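Local coordinates for nisin immunity protein (Lactococcus lactis subsp. lactis, PDB 5XHB) that is a membrane lipoprotein involved in the immunity of its producer against nisin supplied from outside, at residues A[50-53]-A[58-61]; A[120-125]-A[130-135]; A[144-149]-A[200-205]; A[208-213]-A[219-224]. All coordinates share one frame; numbering follows the deposited sequence.

The chain runs through two antiparallel sheets, and no helix is found in it. Contact 1 comes first. It closes a short hairpin at one edge of the N-terminal sheet. After three more strands of that sheet the chain crosses to the second, where contact 2 closes the hairpin at its first edge. Contact 3 spans the longest loop, from 144-149 to 200-205, across strand 151-165 and most of strand 191-202. Contact 4 closes the last hairpin, whose two strands sit between those of contact 3. The four follow one another along the chain, and none nests inside another. Contacts 2, 3 and 4 all belong to the second sheet, and contact 4 touches both others; contact 1 stands apart, about 26 Å from contact 2 between centres.

Contact 1: residues A[50-53]-A[58-61]; sequences LIVD and KLLS
Leu-60 N donates to Ile-51 O over 2.7 Å. The N-H points well at the oxygen, at 160°, although the donor is tilted out of the carbonyl plane. A second backbone bond runs from Asp-53 N to Lys-58 O (2.9 Å). Further out, a water takes the N-H of Ile-51 and donates a hydrogen bond to Leu-60 O. It bridges the strands where they diverge. The side chains split between two faces. On one, Val-52 CG2 touches Leu-59 CD2 at 3.9 Å, and Leu-50 CD2 lies near Leu-59 CD1. On the other, Ile-51 and Leu-60 cross at about a right angle. Ile-51 CG2, anti to its own backbone N, reaches Leu-60 CB at 3.8 Å. Leu-60 CD1 reaches across to Asp-53 CB (3.7 Å). The carboxylate of Asp-53 turns to other partners. OD1 accepts from Ser-56 N and so ties the connecting turn to the strand before it. OD2 accepts from Asn-64 ND2, in the chain after the hairpin. Leu-50 and Val-52 are hydrogen-bonded on their other side to strand 67-78. The pair forms a beta hairpin, with the short, weakly bonded strand 59-60 at one edge of the N-terminal antiparallel sheet.

Contact 2: residues A[120-125]-A[130-135]; sequences DNFVID and RKIDYM. With SO4 (sulfate ion), chain B.
Phe-122 and Tyr-134 lie face to face in an offset stack. Their ring centroids are 4.3 Å apart and the planes differ by only 12°. The overlap is partial: Phe-122 CE1 sits over the rim of the tyrosine, 3.6 Å from Tyr-134 CD1. CG of Met-135, a selenomethionine, lies over the opposite face of the tyrosine, toward the rim. The phenol ring thus has a neighbour on both faces. At the ring edge Tyr-134 OH donates to O2 of a sulfate ion over 2.8 Å. The sulfate probably comes from the crystallisation liquor, and Arg-107 and the backbone of Ala-105 and Leu-207 also bind it. Asp-120 runs alongside Tyr-134, its carboxylate turned 48° from the ring, but its charge is paired with Lys-104 and Arg-107. The two segments are the arms of a beta hairpin at the edge of the C-terminal sheet. Val-123 and Asp-133 form a hydrogen-bonded pair, with Asp-133 N to Val-123 O at 2.7 Å. Next to it, Asp-125 N binds Lys-131 O (2.9 Å). With CG anti to the backbone N, the Asp-125 carboxylate is directed at Asp-133. The two carboxylate planes are 81° apart, and Asp-125 OD1 comes within 2.7 Å of Asp-133 OD1. One of these acids is probably protonated. Asp-125 OD2 accepts from Asn-127 N and Asp-128 N in the turn.

Contact 3: residues A[144-149]-A[200-205]; sequences TTVSDE and HSIRGK
Val-146 and Ile-202 form the inner, buried half of this contact. Both methyl groups of the valine are used. Val-146 CG1 lies 4.2 Å from Ile-202 CG1, and Val-146 CG2 is the same 4.2 Å from Ile-202 CD1. The isoleucine CG1 stands anti to its carbonyl carbon (chi1 -69°), which carries CD1 over to the valine. The touch is purely apolar. The outer half is exposed and polar. Here Arg-203 extends from CG to NE and lays its guanidinium across the end of segment 144-149. Glu-149 O sits 3.1 Å above the guanidinium plane, over its centre and 3.2 Å from Arg-203 CZ. An oxygen placed there meets the N-H groups at poor angles, so any attraction is probably mainly electrostatic. Arg-203 NH2 is 3.3 Å from Asp-148 O. A clear bond runs from Arg-203 NE to Leu-151 O, just beyond the segment. Arg-203 and Gly-204 are the central residues of a type II turn from Ile-202 to Lys-205, with Lys-205 N bonded to Ile-202 O. Gly-204 holds the turn position with positive phi. The two strands leading here are not adjacent in the C-terminal sheet. Strands 218-224 and 210-215 run between them, and Val-146 and Ile-202 both pack on Leu-221 and Ala-212 of those two strands.

Contact 4: residues A[208-213]-A[219-224]; sequences TEAFAV and FKLATK. With SO4 (sulfate ion), chain B.
Phe-211 and Ala-222 face each other as a hydrogen-bonded antiparallel pair. Phe-211 N donates to Ala-222 O, and Ala-222 N returns a bond to Phe-211 O (2.9 Å). The phenylalanine side chain can be followed outward. CB packs against His-200 O of the next strand at 3.5 Å. CG stands between the backbone N and the carbonyl carbon (chi1 49°), and this brings the ring over its strand partner. Along one side of the ring CD1, CE1 and CZ all lie near Ala-222 CB, with CE1 the closest at 3.7 Å. The methyl lies over the ring face, 23° off the normal, as a CH-pi contact. On the other side CE2 meets Phe-122 CE1 at 3.8 Å, where the two rings pack edge-to-face. At the tip CZ also meets Ile-132 CG2, again at 3.8 Å. Val-213 CG2 extends this apolar face toward Ala-222 CB. On the opposite face Ala-210 CB touches Leu-221 CD1 (3.9 Å), and Ala-212 CB lies near the ring of Phe-219. Val-213 and Lys-220 form the second hydrogen-bonded pair. Lys-220 then leads its amine away to a salt bridge with Asp-218. Before the strand, Thr-208 holds sulfate O4 with two donors, N at 2.9 Å and OG1 at 2.8 Å. The two strands make a regular beta hairpin in the middle of the C-terminal antiparallel sheet, in the part of the chain that matches the Spa1 C-terminal domain family.

Contact 1: residues A[50-53]-A[58-61]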
loop_
_atom_site.group_PDB
_atom_site.type_symbol
_atom_site.label_atom_id
_atom_site.label_comp_id
_atom_site.label_asym_id
_atom_site.label_seq_id
_atom_site.Cartn_x
_atom_site.Cartn_y
_atom_site.Cartn_z
ATOM N N LEU A 50 14.379 12.327 -8.533
ATOM C CA LEU A 50 14.674 10.986 -8.064
ATOM C C LEU A 50 14.604 10.021 -9.225
ATOM O O LEU A 50 13.766 10.169 -10.114
ATOM C CB LEU A 50 13.692 10.552 -6.966
ATOM C CG LEU A 50 13.696 11.361 -5.663
ATOM C CD1 LEU A 50 12.687 10.790 -4.681
ATOM C CD2 LEU A 50 15.078 11.368 -5.044
ATOM N N ILE A 51 15.483 9.026 -9.206
ATOM C CA ILE A 51 15.469 7.960 -10.193
ATOM C C ILE A 51 15.162 6.646 -9.494
ATOM O O ILE A 51 15.890 6.242 -8.593
ATOM C CB ILE A 51 16.818 7.855 -10.928
ATOM C CG1 ILE A 51 17.158 9.185 -11.604
ATOM C CG2 ILE A 51 16.779 6.719 -11.934
ATOM C CD1 ILE A 51 18.512 9.181 -12.326
ATOM N N VAL A 52 14.076 5.990 -9.884
ATOM C CA VAL A 52 13.600 4.837 -9.125
ATOM C C VAL A 52 13.484 3.572 -9.962
ATOM O O VAL A 52 12.786 3.540 -10.972
ATOM C CB VAL A 52 12.226 5.106 -8.488
ATOM C CG1 VAL A 52 11.959 4.085 -7.390
ATOM C CG2 VAL A 52 12.169 6.513 -7.917
ATOM N N ASP A 53 14.164 2.523 -9.518
ATOM C CA ASP A 53 14.059 1.221 -10.154
ATOM C C ASP A 53 12.657 0.660 -9.955
ATOM O O ASP A 53 12.261 0.388 -8.835
ATOM C CB ASP A 53 15.103 0.264 -9.583
ATOM C CG ASP A 53 15.042 -1.108 -10.225
ATOM O OD1 ASP A 53 14.236 -1.945 -9.766
ATOM O OD2 ASP A 53 15.800 -1.343 -11.191
ATOM N N LYS A 58 13.915 0.801 -5.545
ATOM C CA LYS A 58 15.081 1.401 -4.922
ATOM C C LYS A 58 15.536 2.623 -5.713
ATOM O O LYS A 58 15.348 2.693 -6.925
ATOM C CB LYS A 58 16.209 0.374 -4.809
ATOM C CG LYS A 58 15.924 -0.723 -3.782
ATOM C CD LYS A 58 16.812 -1.948 -3.981
ATOM C CE LYS A 58 16.371 -3.093 -3.066
ATOM N NZ LYS A 58 17.057 -4.384 -3.377
ATOM N N LEU A 59 16.109 3.596 -5.015
ATOM C CA LEU A 59 16.638 4.780 -5.668
ATOM C C LEU A 59 17.890 4.419 -6.461
ATOM O O LEU A 59 18.683 3.583 -6.023
ATOM C CB LEU A 59 16.948 5.869 -4.645
ATOM C CG LEU A 59 15.741 6.399 -3.875
ATOM C CD1 LEU A 59 16.105 7.676 -3.133
ATOM C CD2 LEU A 59 14.572 6.641 -4.812
ATOM N N LEU A 60 18.050 5.039 -7.628
ATOM C CA LEU A 60 19.220 4.830 -8.476
ATOM C C LEU A 60 19.963 6.144 -8.673
ATOM O O LEU A 60 19.394 7.221 -8.494
ATOM C CB LEU A 60 18.816 4.249 -9.836
ATOM C CG LEU A 60 17.962 2.982 -9.841
ATOM C CD1 LEU A 60 17.290 2.788 -11.189
ATOM C CD2 LEU A 60 18.796 1.766 -9.491
ATOM N N SER A 61 21.237 6.056 -9.042
ATOM C CA SER A 61 22.035 7.249 -9.305
ATOM C C SER A 61 21.987 7.617 -10.790
ATOM O O SER A 61 22.349 8.728 -11.178
ATOM C CB SER A 61 23.481 7.037 -8.844
ATOM O OG SER A 61 23.934 5.733 -9.179
HETATM O O HOH W 1 17.595 9.043 -7.440
#

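Contact 2: residues A[120-125]-A[130-135]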
loop_
_atom_site.group_PDB
_atom_site.type_symbol
_atom_site.label_atom_id
_atom_site.label_comp_id
_atom_site.label_asym_id
_atom_site.label_seq_id
_atom_site.Cartn_x
_atom_site.Cartn_y
_atom_site.Cartn_z
ATOM N N ASP A 120 -2.358 -4.015 -7.725
ATOM C CA ASP A 120 -2.815 -3.228 -6.582
ATOM C C ASP A 120 -4.145 -3.742 -6.034
ATOM O O ASP A 120 -5.069 -2.968 -5.766
ATOM C CB ASP A 120 -2.938 -1.755 -6.988
ATOM C CG ASP A 120 -2.694 -0.802 -5.834
ATOM O OD1 ASP A 120 -2.723 -1.252 -4.667
ATOM O OD2 ASP A 120 -2.490 0.405 -6.099
ATOM N N ASN A 121 -4.242 -5.056 -5.892
ATOM C CA ASN A 121 -5.436 -5.688 -5.340
ATOM C C ASN A 121 -5.039 -6.892 -4.502
ATOM O O ASN A 121 -3.892 -7.342 -4.556
ATOM C CB ASN A 121 -6.409 -6.101 -6.444
ATOM C CG ASN A 121 -5.704 -6.590 -7.684
ATOM O OD1 ASN A 121 -4.961 -7.573 -7.642
ATOM N ND2 ASN A 121 -5.935 -5.913 -8.806
ATOM N N PHE A 122 -5.978 -7.390 -3.705
ATOM C CA PHE A 122 -5.707 -8.511 -2.817
ATOM C C PHE A 122 -6.242 -9.797 -3.440
ATOM O O PHE A 122 -7.403 -9.869 -3.817
ATOM C CB PHE A 122 -6.342 -8.274 -1.440
ATOM C CG PHE A 122 -5.828 -7.044 -0.736
ATOM C CD1 PHE A 122 -4.668 -7.091 0.006
ATOM C CD2 PHE A 122 -6.508 -5.843 -0.823
ATOM C CE1 PHE A 122 -4.182 -5.956 0.657
ATOM C CE2 PHE A 122 -6.029 -4.716 -0.180
ATOM C CZ PHE A 122 -4.869 -4.771 0.559
ATOM N N VAL A 123 -5.384 -10.805 -3.543
ATOM C CA VAL A 123 -5.757 -12.074 -4.153
ATOM C C VAL A 123 -5.221 -13.199 -3.287
ATOM O O VAL A 123 -4.059 -13.170 -2.886
ATOM C CB VAL A 123 -5.180 -12.199 -5.605
ATOM C CG1 VAL A 123 -5.349 -13.614 -6.160
ATOM C CG2 VAL A 123 -5.830 -11.175 -6.534
ATOM N N ILE A 124 -6.055 -14.184 -2.986
ATOM C CA ILE A 124 -5.582 -15.335 -2.229
ATOM C C ILE A 124 -4.577 -16.058 -3.101
ATOM O O ILE A 124 -4.835 -16.268 -4.279
ATOM C CB ILE A 124 -6.725 -16.284 -1.831
ATOM C CG1 ILE A 124 -7.719 -15.561 -0.910
ATOM C CG2 ILE A 124 -6.169 -17.507 -1.112
ATOM C CD1 ILE A 124 -9.054 -16.277 -0.803
ATOM N N ASP A 125 -3.423 -16.399 -2.535
ATOM C CA ASP A 125 -2.350 -17.015 -3.310
ATOM C C ASP A 125 -2.800 -18.360 -3.874
ATOM O O ASP A 125 -3.372 -19.176 -3.162
ATOM C CB ASP A 125 -1.102 -17.185 -2.447
ATOM C CG ASP A 125 0.098 -17.656 -3.253
ATOM O OD1 ASP A 125 0.813 -16.801 -3.829
ATOM O OD2 ASP A 125 0.325 -18.879 -3.305
ATOM N N ARG A 130 -2.860 -20.028 2.675
ATOM C CA ARG A 130 -2.599 -19.283 3.902
ATOM C C ARG A 130 -1.848 -18.003 3.585
ATOM O O ARG A 130 -1.391 -17.307 4.485
ATOM C CB ARG A 130 -1.811 -20.131 4.904
ATOM C CG ARG A 130 -2.507 -21.463 5.254
ATOM C CD ARG A 130 -1.503 -22.534 5.686
ATOM N NE ARG A 130 -0.423 -22.709 4.709
ATOM C CZ ARG A 130 0.623 -23.509 4.882
ATOM N NH1 ARG A 130 0.735 -24.227 5.994
ATOM N NH2 ARG A 130 1.559 -23.600 3.946
ATOM N N LYS A 131 -1.738 -17.689 2.297
ATOM C CA LYS A 131 -1.019 -16.501 1.856
ATOM C C LYS A 131 -1.864 -15.633 0.942
ATOM O O LYS A 131 -2.760 -16.121 0.254
ATOM C CB LYS A 131 0.278 -16.896 1.134
ATOM C CG LYS A 131 1.343 -17.439 2.083
ATOM C CD LYS A 131 2.629 -17.826 1.346
ATOM C CE LYS A 131 3.696 -18.291 2.337
ATOM N NZ LYS A 131 4.979 -18.669 1.648
ATOM N N ILE A 132 -1.567 -14.339 0.950
ATOM C CA ILE A 132 -2.256 -13.381 0.111
ATOM C C ILE A 132 -1.246 -12.618 -0.723
ATOM O O ILE A 132 -0.195 -12.215 -0.214
ATOM C CB ILE A 132 -3.094 -12.403 0.959
ATOM C CG1 ILE A 132 -4.301 -13.152 1.520
ATOM C CG2 ILE A 132 -3.564 -11.211 0.123
ATOM C CD1 ILE A 132 -5.207 -12.297 2.308
ATOM N N ASP A 133 -1.560 -12.450 -2.003
ATOM C CA ASP A 133 -0.728 -11.666 -2.919
ATOM C C ASP A 133 -1.223 -10.224 -2.984
ATOM O O ASP A 133 -2.420 -9.978 -3.169
ATOM C CB ASP A 133 -0.746 -12.258 -4.329
ATOM C CG ASP A 133 -0.391 -13.736 -4.361
ATOM O OD1 ASP A 133 0.222 -14.248 -3.400
ATOM O OD2 ASP A 133 -0.741 -14.387 -5.364
ATOM N N TYR A 134 -0.302 -9.275 -2.854
ATOM C CA TYR A 134 -0.654 -7.864 -2.928
ATOM C C TYR A 134 0.547 -7.020 -3.356
ATOM O O TYR A 134 1.620 -7.107 -2.755
ATOM C CB TYR A 134 -1.188 -7.367 -1.580
ATOM C CG TYR A 134 -1.361 -5.859 -1.508
ATOM C CD1 TYR A 134 -2.321 -5.218 -2.280
ATOM C CD2 TYR A 134 -0.571 -5.088 -0.661
ATOM C CE1 TYR A 134 -2.494 -3.845 -2.217
ATOM C CE2 TYR A 134 -0.732 -3.705 -0.593
ATOM C CZ TYR A 134 -1.698 -3.096 -1.372
ATOM O OH TYR A 134 -1.866 -1.735 -1.321
HETATM N N MSE A 135 0.361 -6.209 -4.390
HETATM C CA MSE A 135 1.406 -5.279 -4.847
HETATM C C MSE A 135 2.729 -5.961 -5.176
HETATM O O MSE A 135 3.799 -5.400 -4.927
HETATM C CB MSE A 135 1.656 -4.194 -3.797
HETATM C CG MSE A 135 0.646 -3.070 -3.828
HETATM SE SE MSE A 135 0.782 -2.021 -5.477
HETATM C CE MSE A 135 2.587 -1.298 -5.178
HETATM S S SO4 B . 0.389 1.218 0.753
HETATM O O1 SO4 B . -0.470 1.605 1.891
HETATM O O2 SO4 B . -0.347 0.328 -0.140
HETATM O O3 SO4 B . 0.808 2.397 -0.002
HETATM O O4 SO4 B . 1.551 0.531 1.306
#

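Contact 3: residues A[144-149]-A[200-205]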
loop_
_atom_site.group_PDB
_atom_site.type_symbol
_atom_site.label_atom_id
_atom_site.label_comp_id
_atom_site.label_asym_id
_atom_site.label_seq_id
_atom_site.Cartn_x
_atom_site.Cartn_y
_atom_site.Cartn_z
ATOM N N THR A 144 -2.278 -14.588 14.601
ATOM C CA THR A 144 -2.316 -13.447 15.517
ATOM C C THR A 144 -3.525 -12.575 15.236
ATOM O O THR A 144 -3.729 -12.154 14.099
ATOM C CB THR A 144 -1.047 -12.590 15.393
ATOM O OG1 THR A 144 0.092 -13.377 15.772
ATOM C CG2 THR A 144 -1.145 -11.334 16.265
ATOM N N THR A 145 -4.316 -12.316 16.270
ATOM C CA THR A 145 -5.525 -11.501 16.162
ATOM C C THR A 145 -5.170 -10.036 16.025
ATOM O O THR A 145 -4.203 -9.576 16.616
ATOM C CB THR A 145 -6.445 -11.666 17.395
ATOM O OG1 THR A 145 -6.667 -13.057 17.649
ATOM C CG2 THR A 145 -7.795 -10.992 17.164
ATOM N N VAL A 146 -5.933 -9.327 15.205
ATOM C CA VAL A 146 -5.859 -7.875 15.105
ATOM C C VAL A 146 -7.022 -7.294 15.885
ATOM O O VAL A 146 -8.170 -7.502 15.505
ATOM C CB VAL A 146 -5.933 -7.392 13.643
ATOM C CG1 VAL A 146 -5.831 -5.857 13.577
ATOM C CG2 VAL A 146 -4.836 -8.023 12.838
ATOM N N SER A 147 -6.741 -6.584 16.977
ATOM C CA SER A 147 -7.803 -6.070 17.848
ATOM C C SER A 147 -8.599 -4.968 17.175
ATOM O O SER A 147 -8.130 -4.372 16.224
ATOM C CB SER A 147 -7.215 -5.521 19.148
ATOM O OG SER A 147 -6.638 -4.253 18.901
ATOM N N ASP A 148 -9.786 -4.663 17.693
ATOM C CA ASP A 148 -10.618 -3.632 17.075
ATOM C C ASP A 148 -9.936 -2.262 17.086
ATOM O O ASP A 148 -10.174 -1.453 16.210
ATOM C CB ASP A 148 -11.981 -3.534 17.764
ATOM C CG ASP A 148 -12.822 -4.789 17.574
ATOM O OD1 ASP A 148 -12.454 -5.637 16.736
ATOM O OD2 ASP A 148 -13.853 -4.929 18.257
ATOM N N GLU A 149 -9.081 -2.014 18.070
ATOM C CA GLU A 149 -8.392 -0.729 18.151
ATOM C C GLU A 149 -7.234 -0.640 17.156
ATOM O O GLU A 149 -6.824 0.446 16.797
ATOM C CB GLU A 149 -7.891 -0.464 19.578
ATOM C CG GLU A 149 -7.796 -1.692 20.480
ATOM C CD GLU A 149 -9.146 -2.158 21.011
ATOM O OE1 GLU A 149 -9.907 -1.327 21.552
ATOM O OE2 GLU A 149 -9.446 -3.361 20.877
ATOM N N HIS A 200 -8.739 -5.094 5.961
ATOM C CA HIS A 200 -8.587 -3.747 6.499
ATOM C C HIS A 200 -7.130 -3.414 6.644
ATOM O O HIS A 200 -6.304 -4.290 6.900
ATOM C CB HIS A 200 -9.234 -3.605 7.882
ATOM C CG HIS A 200 -10.727 -3.640 7.872
ATOM N ND1 HIS A 200 -11.495 -2.538 8.175
ATOM C CD2 HIS A 200 -11.599 -4.647 7.619
ATOM C CE1 HIS A 200 -12.776 -2.863 8.119
ATOM N NE2 HIS A 200 -12.865 -4.136 7.782
ATOM N N SER A 201 -6.828 -2.127 6.513
ATOM C CA SER A 201 -5.539 -1.599 6.950
ATOM C C SER A 201 -5.365 -1.817 8.446
ATOM O O SER A 201 -6.343 -1.997 9.172
ATOM C CB SER A 201 -5.461 -0.092 6.648
ATOM O OG SER A 201 -5.758 0.145 5.284
ATOM N N ILE A 202 -4.123 -1.762 8.911
ATOM C CA ILE A 202 -3.854 -1.754 10.339
ATOM C C ILE A 202 -3.340 -0.346 10.681
ATOM O O ILE A 202 -2.454 0.168 10.006
ATOM C CB ILE A 202 -2.844 -2.840 10.711
ATOM C CG1 ILE A 202 -3.490 -4.220 10.541
ATOM C CG2 ILE A 202 -2.317 -2.659 12.131
ATOM C CD1 ILE A 202 -2.505 -5.335 10.638
ATOM N N ARG A 203 -3.927 0.287 11.691
ATOM C CA ARG A 203 -3.582 1.679 12.003
ATOM C C ARG A 203 -2.094 1.816 12.284
ATOM O O ARG A 203 -1.526 1.003 13.003
ATOM C CB ARG A 203 -4.387 2.175 13.196
ATOM C CG ARG A 203 -5.869 2.074 12.991
ATOM C CD ARG A 203 -6.631 2.728 14.129
ATOM N NE ARG A 203 -7.924 2.076 14.299
ATOM C CZ ARG A 203 -8.791 2.372 15.261
ATOM N NH1 ARG A 203 -8.517 3.339 16.127
ATOM N NH2 ARG A 203 -9.929 1.702 15.356
ATOM N N GLY A 204 -1.459 2.811 11.675
ATOM C CA GLY A 204 -0.038 3.016 11.877
ATOM C C GLY A 204 0.878 2.195 10.993
ATOM O O GLY A 204 2.095 2.254 11.153
ATOM N N LYS A 205 0.312 1.425 10.067
ATOM C CA LYS A 205 1.118 0.635 9.149
ATOM C C LYS A 205 0.657 0.812 7.711
ATOM O O LYS A 205 -0.541 0.824 7.441
ATOM C CB LYS A 205 1.066 -0.859 9.525
ATOM C CG LYS A 205 1.444 -1.133 10.982
ATOM C CD LYS A 205 1.846 -2.594 11.227
ATOM C CE LYS A 205 2.137 -2.840 12.715
ATOM N NZ LYS A 205 2.508 -4.257 13.040
#

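Contact 4: residues A[208-213]-A[219-224]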
loop_
_atom_site.group_PDB
_atom_site.type_symbol
_atom_site.label_atom_id
_atom_site.label_comp_id
_atom_site.label_asym_id
_atom_site.label_seq_id
_atom_site.Cartn_x
_atom_site.Cartn_y
_atom_site.Cartn_z
ATOM N N THR A 208 1.579 -2.154 2.477
ATOM C CA THR A 208 2.772 -2.881 2.057
ATOM C C THR A 208 3.422 -3.603 3.233
ATOM O O THR A 208 3.983 -4.681 3.061
ATOM C CB THR A 208 3.799 -1.923 1.384
ATOM O OG1 THR A 208 3.236 -1.439 0.164
ATOM C CG2 THR A 208 5.089 -2.648 1.062
ATOM N N GLU A 209 3.329 -3.018 4.425
ATOM C CA GLU A 209 3.919 -3.605 5.632
ATOM C C GLU A 209 3.080 -4.763 6.169
ATOM O O GLU A 209 3.582 -5.861 6.422
ATOM C CB GLU A 209 4.047 -2.584 6.763
ATOM C CG GLU A 209 4.938 -1.370 6.564
ATOM C CD GLU A 209 4.751 -0.388 7.724
ATOM O OE1 GLU A 209 4.933 -0.818 8.892
ATOM O OE2 GLU A 209 4.372 0.779 7.487
ATOM N N ALA A 210 1.798 -4.485 6.369
ATOM C CA ALA A 210 0.886 -5.452 6.967
ATOM C C ALA A 210 -0.548 -5.033 6.734
ATOM O O ALA A 210 -0.837 -3.853 6.508
ATOM C CB ALA A 210 1.141 -5.591 8.469
ATOM N N PHE A 211 -1.448 -6.006 6.798
ATOM C CA PHE A 211 -2.866 -5.685 6.806
ATOM C C PHE A 211 -3.621 -6.761 7.559
ATOM O O PHE A 211 -3.023 -7.753 7.991
ATOM C CB PHE A 211 -3.403 -5.517 5.383
ATOM C CG PHE A 211 -3.033 -6.644 4.443
ATOM C CD1 PHE A 211 -3.855 -7.754 4.310
ATOM C CD2 PHE A 211 -1.874 -6.578 3.679
ATOM C CE1 PHE A 211 -3.513 -8.792 3.445
ATOM C CE2 PHE A 211 -1.522 -7.604 2.817
ATOM C CZ PHE A 211 -2.344 -8.717 2.700
ATOM N N ALA A 212 -4.921 -6.549 7.753
ATOM C CA ALA A 212 -5.736 -7.491 8.510
ATOM C C ALA A 212 -6.685 -8.249 7.589
ATOM O O ALA A 212 -7.317 -7.654 6.720
ATOM C CB ALA A 212 -6.526 -6.763 9.591
ATOM N N VAL A 213 -6.763 -9.562 7.760
ATOM C CA VAL A 213 -7.673 -10.365 6.943
ATOM C C VAL A 213 -8.646 -11.093 7.847
ATOM O O VAL A 213 -8.233 -11.763 8.789
ATOM C CB VAL A 213 -6.914 -11.407 6.080
ATOM C CG1 VAL A 213 -7.884 -12.055 5.055
ATOM C CG2 VAL A 213 -5.737 -10.761 5.389
ATOM N N PHE A 219 -10.285 -11.209 12.806
ATOM C CA PHE A 219 -9.291 -10.589 11.953
ATOM C C PHE A 219 -7.907 -11.073 12.338
ATOM O O PHE A 219 -7.524 -11.016 13.511
ATOM C CB PHE A 219 -9.394 -9.074 12.047
ATOM C CG PHE A 219 -10.517 -8.508 11.229
ATOM C CD1 PHE A 219 -10.350 -8.297 9.863
ATOM C CD2 PHE A 219 -11.735 -8.201 11.815
ATOM C CE1 PHE A 219 -11.388 -7.776 9.101
ATOM C CE2 PHE A 219 -12.779 -7.686 11.056
ATOM C CZ PHE A 219 -12.602 -7.479 9.696
ATOM N N LYS A 220 -7.165 -11.563 11.342
ATOM C CA LYS A 220 -5.803 -12.050 11.550
ATOM C C LYS A 220 -4.774 -11.132 10.891
ATOM O O LYS A 220 -5.034 -10.557 9.839
ATOM C CB LYS A 220 -5.647 -13.461 10.973
ATOM C CG LYS A 220 -6.603 -14.491 11.563
ATOM C CD LYS A 220 -6.412 -14.625 13.075
ATOM C CE LYS A 220 -7.059 -15.929 13.594
ATOM N NZ LYS A 220 -7.334 -15.917 15.062
ATOM N N LEU A 221 -3.588 -11.062 11.486
ATOM C CA LEU A 221 -2.497 -10.250 10.969
ATOM C C LEU A 221 -1.796 -10.922 9.804
ATOM O O LEU A 221 -1.371 -12.080 9.911
ATOM C CB LEU A 221 -1.495 -9.970 12.098
ATOM C CG LEU A 221 -0.130 -9.437 11.664
ATOM C CD1 LEU A 221 -0.306 -8.067 11.056
ATOM C CD2 LEU A 221 0.843 -9.402 12.851
ATOM N N ALA A 222 -1.684 -10.198 8.691
ATOM C CA ALA A 222 -0.957 -10.650 7.514
ATOM C C ALA A 222 0.297 -9.805 7.344
ATOM O O ALA A 222 0.211 -8.576 7.307
ATOM C CB ALA A 222 -1.825 -10.557 6.261
ATOM N N THR A 223 1.455 -10.451 7.222
ATOM C CA THR A 223 2.707 -9.708 7.082
ATOM C C THR A 223 3.543 -10.200 5.905
ATOM O O THR A 223 3.424 -11.350 5.498
ATOM C CB THR A 223 3.544 -9.792 8.368
ATOM O OG1 THR A 223 3.769 -11.164 8.694
ATOM C CG2 THR A 223 2.815 -9.135 9.523
ATOM N N LYS A 224 4.390 -9.325 5.364
ATOM C CA LYS A 224 5.132 -9.627 4.150
ATOM C C LYS A 224 6.144 -10.730 4.409
ATOM O O LYS A 224 6.889 -10.680 5.384
ATOM C CB LYS A 224 5.822 -8.371 3.605
ATOM C CG LYS A 224 6.893 -8.652 2.541
ATOM C CD LYS A 224 6.320 -9.305 1.270
ATOM C CE LYS A 224 7.353 -10.239 0.572
ATOM N NZ LYS A 224 6.928 -10.852 -0.744
HETATM S S SO4 B . 0.389 1.218 0.753
HETATM O O1 SO4 B . -0.470 1.605 1.891
HETATM O O2 SO4 B . -0.347 0.328 -0.140
HETATM O O3 SO4 B . 0.808 2.397 -0.002
HETATM O O4 SO4 B . 1.551 0.531 1.306
HETATM O O HOH W 2 5.722 -6.891 6.777
#